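Local coordinates for protein DNA-entry nuclease inhibitor (Bacillus subtilis subsp. subtilis, PDB 4MQD) that inhibits the DNA-degrading activity of the DNA-entry nuclease and takes part in the competence of cells for transformation, at residues F52-N57 against D126-D131. Numbering follows the deposited sequence.
Sequences FEAQRN and DTYIID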
ATOM      1  N   PHE A  52      10.884  -8.458 -14.998  1.00 27.26           N
ATOM      2  CA  PHE A  52      10.625  -7.195 -14.327  1.00 28.22           C
ATOM      3  C   PHE A  52      11.946  -6.523 -13.982  1.00 30.00           C
ATOM      4  O   PHE A  52      12.908  -7.187 -13.600  1.00 33.45           O
ATOM      5  CB  PHE A  52       9.791  -7.419 -13.065  1.00 27.34           C
ATOM      6  CG  PHE A  52       8.377  -7.841 -13.344  1.00 26.35           C
ATOM      7  CD1 PHE A  52       7.440  -6.914 -13.781  1.00 26.01           C
ATOM      8  CD2 PHE A  52       7.982  -9.162 -13.178  1.00 26.44           C
ATOM      9  CE1 PHE A  52       6.134  -7.296 -14.045  1.00 26.50           C
ATOM     10  CE2 PHE A  52       6.678  -9.551 -13.441  1.00 26.68           C
ATOM     11  CZ  PHE A  52       5.753  -8.615 -13.874  1.00 26.65           C
ATOM     12  N   GLU A  53      11.986  -5.203 -14.133  1.00 31.70           N
ATOM     13  CA  GLU A  53      13.163  -4.426 -13.787  1.00 33.02           C
ATOM     14  C   GLU A  53      13.277  -4.307 -12.273  1.00 32.60           C
ATOM     15  O   GLU A  53      12.285  -4.070 -11.583  1.00 33.87           O
ATOM     16  CB  GLU A  53      13.068  -3.029 -14.395  1.00 36.08           C
ATOM     17  CG  GLU A  53      14.337  -2.200 -14.249  1.00 39.94           C
ATOM     18  CD  GLU A  53      14.079  -0.705 -14.254  1.00 47.08           C
ATOM     19  OE1 GLU A  53      12.920  -0.284 -14.044  1.00 48.17           O
ATOM     20  OE2 GLU A  53      15.051   0.053 -14.456  1.00 50.78           O
ATOM     21  N   ALA A  54      14.495  -4.472 -11.767  1.00 31.93           N
ATOM     22  CA  ALA A  54      14.789  -4.285 -10.353  1.00 30.57           C
ATOM     23  C   ALA A  54      15.671  -3.056 -10.200  1.00 29.43           C
ATOM     24  O   ALA A  54      16.434  -2.717 -11.106  1.00 28.83           O
ATOM     25  CB  ALA A  54      15.486  -5.513  -9.791  1.00 30.41           C
ATOM     26  N   GLN A  55      15.560  -2.390  -9.055  1.00 28.99           N
ATOM     27  CA  GLN A  55      16.292  -1.146  -8.815  1.00 29.84           C
ATOM     28  C   GLN A  55      17.797  -1.356  -8.683  1.00 29.71           C
ATOM     29  O   GLN A  55      18.581  -0.527  -9.139  1.00 29.71           O
ATOM     30  CB  GLN A  55      15.766  -0.453  -7.562  1.00 30.53           C
ATOM     31  CG  GLN A  55      14.367   0.111  -7.720  1.00 30.63           C
ATOM     32  CD  GLN A  55      13.969   0.996  -6.557  1.00 32.55           C
ATOM     33  OE1 GLN A  55      14.411   0.787  -5.427  1.00 34.05           O
ATOM     34  NE2 GLN A  55      13.134   1.993  -6.829  1.00 33.78           N
ATOM     35  N   ARG A  56      18.195  -2.457  -8.053  1.00 30.59           N
ATOM     36  CA  ARG A  56      19.610  -2.745  -7.840  1.00 32.15           C
ATOM     37  C   ARG A  56      19.877  -4.237  -7.673  1.00 31.12           C
ATOM     38  O   ARG A  56      18.955  -5.032  -7.467  1.00 26.92           O
ATOM     39  CB  ARG A  56      20.131  -1.975  -6.623  1.00 34.61           C
ATOM     40  CG  ARG A  56      19.343  -2.219  -5.346  1.00 36.65           C
ATOM     41  CD  ARG A  56      19.755  -1.272  -4.231  1.00 39.53           C
ATOM     42  NE  ARG A  56      19.496   0.127  -4.575  1.00 42.62           N
ATOM     43  CZ  ARG A  56      18.300   0.718  -4.544  1.00 47.14           C
ATOM     44  NH1 ARG A  56      17.206   0.046  -4.182  1.00 48.60           N
ATOM     45  NH2 ARG A  56      18.194   1.999  -4.884  1.00 48.99           N
ATOM     46  N   ASN A  57      21.151  -4.600  -7.778  1.00 31.44           N
ATOM     47  CA  ASN A  57      21.592  -5.974  -7.585  1.00 30.61           C
ATOM     48  C   ASN A  57      21.890  -6.207  -6.113  1.00 33.42           C
ATOM     49  O   ASN A  57      22.858  -5.669  -5.571  1.00 36.91           O
ATOM     50  CB  ASN A  57      22.827  -6.256  -8.437  1.00 29.40           C
ATOM     51  CG  ASN A  57      22.561  -6.073  -9.918  1.00 27.79           C
ATOM     52  OD1 ASN A  57      21.453  -6.309 -10.396  1.00 26.84           O
ATOM     53  ND2 ASN A  57      23.579  -5.650 -10.649  1.00 27.13           N
ATOM     54  N   ASP A 126      15.199  -4.775  -0.361  1.00 27.56           N
ATOM     55  CA  ASP A 126      14.389  -4.528  -1.547  1.00 26.52           C
ATOM     56  C   ASP A 126      13.383  -5.658  -1.709  1.00 25.39           C
ATOM     57  O   ASP A 126      13.752  -6.830  -1.733  1.00 25.03           O
ATOM     58  CB  ASP A 126      15.262  -4.398  -2.794  1.00 26.99           C
ATOM     59  CG  ASP A 126      16.048  -3.098  -2.823  1.00 27.40           C
ATOM     60  OD1 ASP A 126      15.855  -2.246  -1.929  1.00 27.84           O
ATOM     61  OD2 ASP A 126      16.862  -2.926  -3.749  1.00 28.03           O
ATOM     62  N   THR A 127      12.108  -5.292  -1.786  1.00 24.55           N
ATOM     63  CA  THR A 127      11.023  -6.258  -1.797  1.00 25.43           C
ATOM     64  C   THR A 127      10.176  -6.070  -3.045  1.00 25.19           C
ATOM     65  O   THR A 127       9.810  -4.945  -3.396  1.00 25.46           O
ATOM     66  CB  THR A 127      10.149  -6.110  -0.537  1.00 26.53           C
ATOM     67  OG1 THR A 127      10.972  -6.242   0.630  1.00 27.23           O
ATOM     68  CG2 THR A 127       9.047  -7.166  -0.503  1.00 27.72           C
ATOM     69  N   TYR A 128       9.877  -7.179  -3.716  1.00 24.62           N
ATOM     70  CA  TYR A 128       9.062  -7.157  -4.922  1.00 24.74           C
ATOM     71  C   TYR A 128       7.806  -7.991  -4.707  1.00 25.25           C
ATOM     72  O   TYR A 128       7.874  -9.213  -4.565  1.00 24.64           O
ATOM     73  CB  TYR A 128       9.879  -7.647  -6.116  1.00 25.11           C
ATOM     74  CG  TYR A 128      11.026  -6.713  -6.426  1.00 26.20           C
ATOM     75  CD1 TYR A 128      10.850  -5.622  -7.270  1.00 26.00           C
ATOM     76  CD2 TYR A 128      12.277  -6.895  -5.839  1.00 27.28           C
ATOM     77  CE1 TYR A 128      11.892  -4.749  -7.540  1.00 26.42           C
ATOM     78  CE2 TYR A 128      13.325  -6.026  -6.104  1.00 27.19           C
ATOM     79  CZ  TYR A 128      13.126  -4.957  -6.955  1.00 26.44           C
ATOM     80  OH  TYR A 128      14.159  -4.092  -7.221  1.00 27.80           O
ATOM     81  N   ILE A 129       6.664  -7.308  -4.651  1.00 25.75           N
ATOM     82  CA  ILE A 129       5.377  -7.954  -4.421  1.00 26.12           C
ATOM     83  C   ILE A 129       4.748  -8.261  -5.771  1.00 26.49           C
ATOM     84  O   ILE A 129       4.589  -7.366  -6.603  1.00 25.45           O
ATOM     85  CB  ILE A 129       4.424  -7.069  -3.588  1.00 25.99           C
ATOM     86  CG1 ILE A 129       5.070  -6.713  -2.242  1.00 26.74           C
ATOM     87  CG2 ILE A 129       3.089  -7.778  -3.372  1.00 25.65           C
ATOM     88  CD1 ILE A 129       4.277  -5.723  -1.415  1.00 27.20           C
ATOM     89  N   ILE A 130       4.397  -9.527  -5.978  1.00 27.14           N
ATOM     90  CA  ILE A 130       3.852  -9.990  -7.249  1.00 27.28           C
ATOM     91  C   ILE A 130       2.474 -10.614  -7.026  1.00 27.17           C
ATOM     92  O   ILE A 130       2.365 -11.689  -6.433  1.00 26.23           O
ATOM     93  CB  ILE A 130       4.800 -11.006  -7.919  1.00 28.99           C
ATOM     94  CG1 ILE A 130       6.194 -10.391  -8.098  1.00 29.34           C
ATOM     95  CG2 ILE A 130       4.242 -11.449  -9.266  1.00 31.02           C
ATOM     96  CD1 ILE A 130       7.265 -11.386  -8.487  1.00 30.47           C
ATOM     97  N   ASP A 131       1.430  -9.934  -7.501  1.00 26.26           N
ATOM     98  CA  ASP A 131       0.054 -10.402  -7.343  1.00 27.83           C
ATOM     99  C   ASP A 131      -0.510 -10.862  -8.685  1.00 29.38           C
ATOM    100  O   ASP A 131      -0.651 -10.066  -9.620  1.00 29.03           O
ATOM    101  CB  ASP A 131      -0.823  -9.290  -6.750  1.00 29.62           C
ATOM    102  CG  ASP A 131      -2.252  -9.750  -6.437  1.00 31.42           C
ATOM    103  OD1 ASP A 131      -2.479 -10.958  -6.195  1.00 29.87           O
ATOM    104  OD2 ASP A 131      -3.154  -8.884  -6.418  1.00 33.15           O
TER
HETATM  105  O   HOH W   1      16.465  -4.382  -6.019  1.00 23.85           O
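Tyr128 reaches from its strand to the loop that follows strand 49-53, and its OH accepts a hydrogen bond from Gln55 N at 2.9 Å, with an N-H...O angle of 156°. The donor lies at the ring edge, near the ring plane. Packing is tight here: Ala54 CB lies 3.2 Å from Tyr128 OH, and 3.7 Å from CZ, coming at the ring obliquely, and Phe20 of strand 19-24 meets the ring edge-to-face. A phenylalanine in place of Tyr128 would probably leave Gln55 N and the bridging water without their hydroxyl partner.

That water, in the ring plane, accepts from Tyr128 OH at 2.6 Å and donates to Asp126 OD2 at 2.7 Å, which links the buried part to the looser, solvent side. There exposed Arg56 forms a salt bridge, its NH1 3.0 Å from Asp126 OD2 on the syn side of the carboxylate. One hydrogen bond carries it, from NH1 to OD2, the guanidinium and carboxylate planes standing 58° apart. Chi1 of Arg56 (55°) sets CG between the backbone N and the carbonyl carbon, where it lies 3.0 Å from Asp126 OD2. The same NH1 also donates to Gln55 OE1 at 3.1 Å. Asp126 OD1 is held by Ala118 N, whereas Gln55 NE2 turns to Glu76.

Such packing joins the facing sheets of an all-beta fold: a tyrosine hydroxyl from the mixed sheet takes the backbone N-H just past the end of an antiparallel-sheet strand.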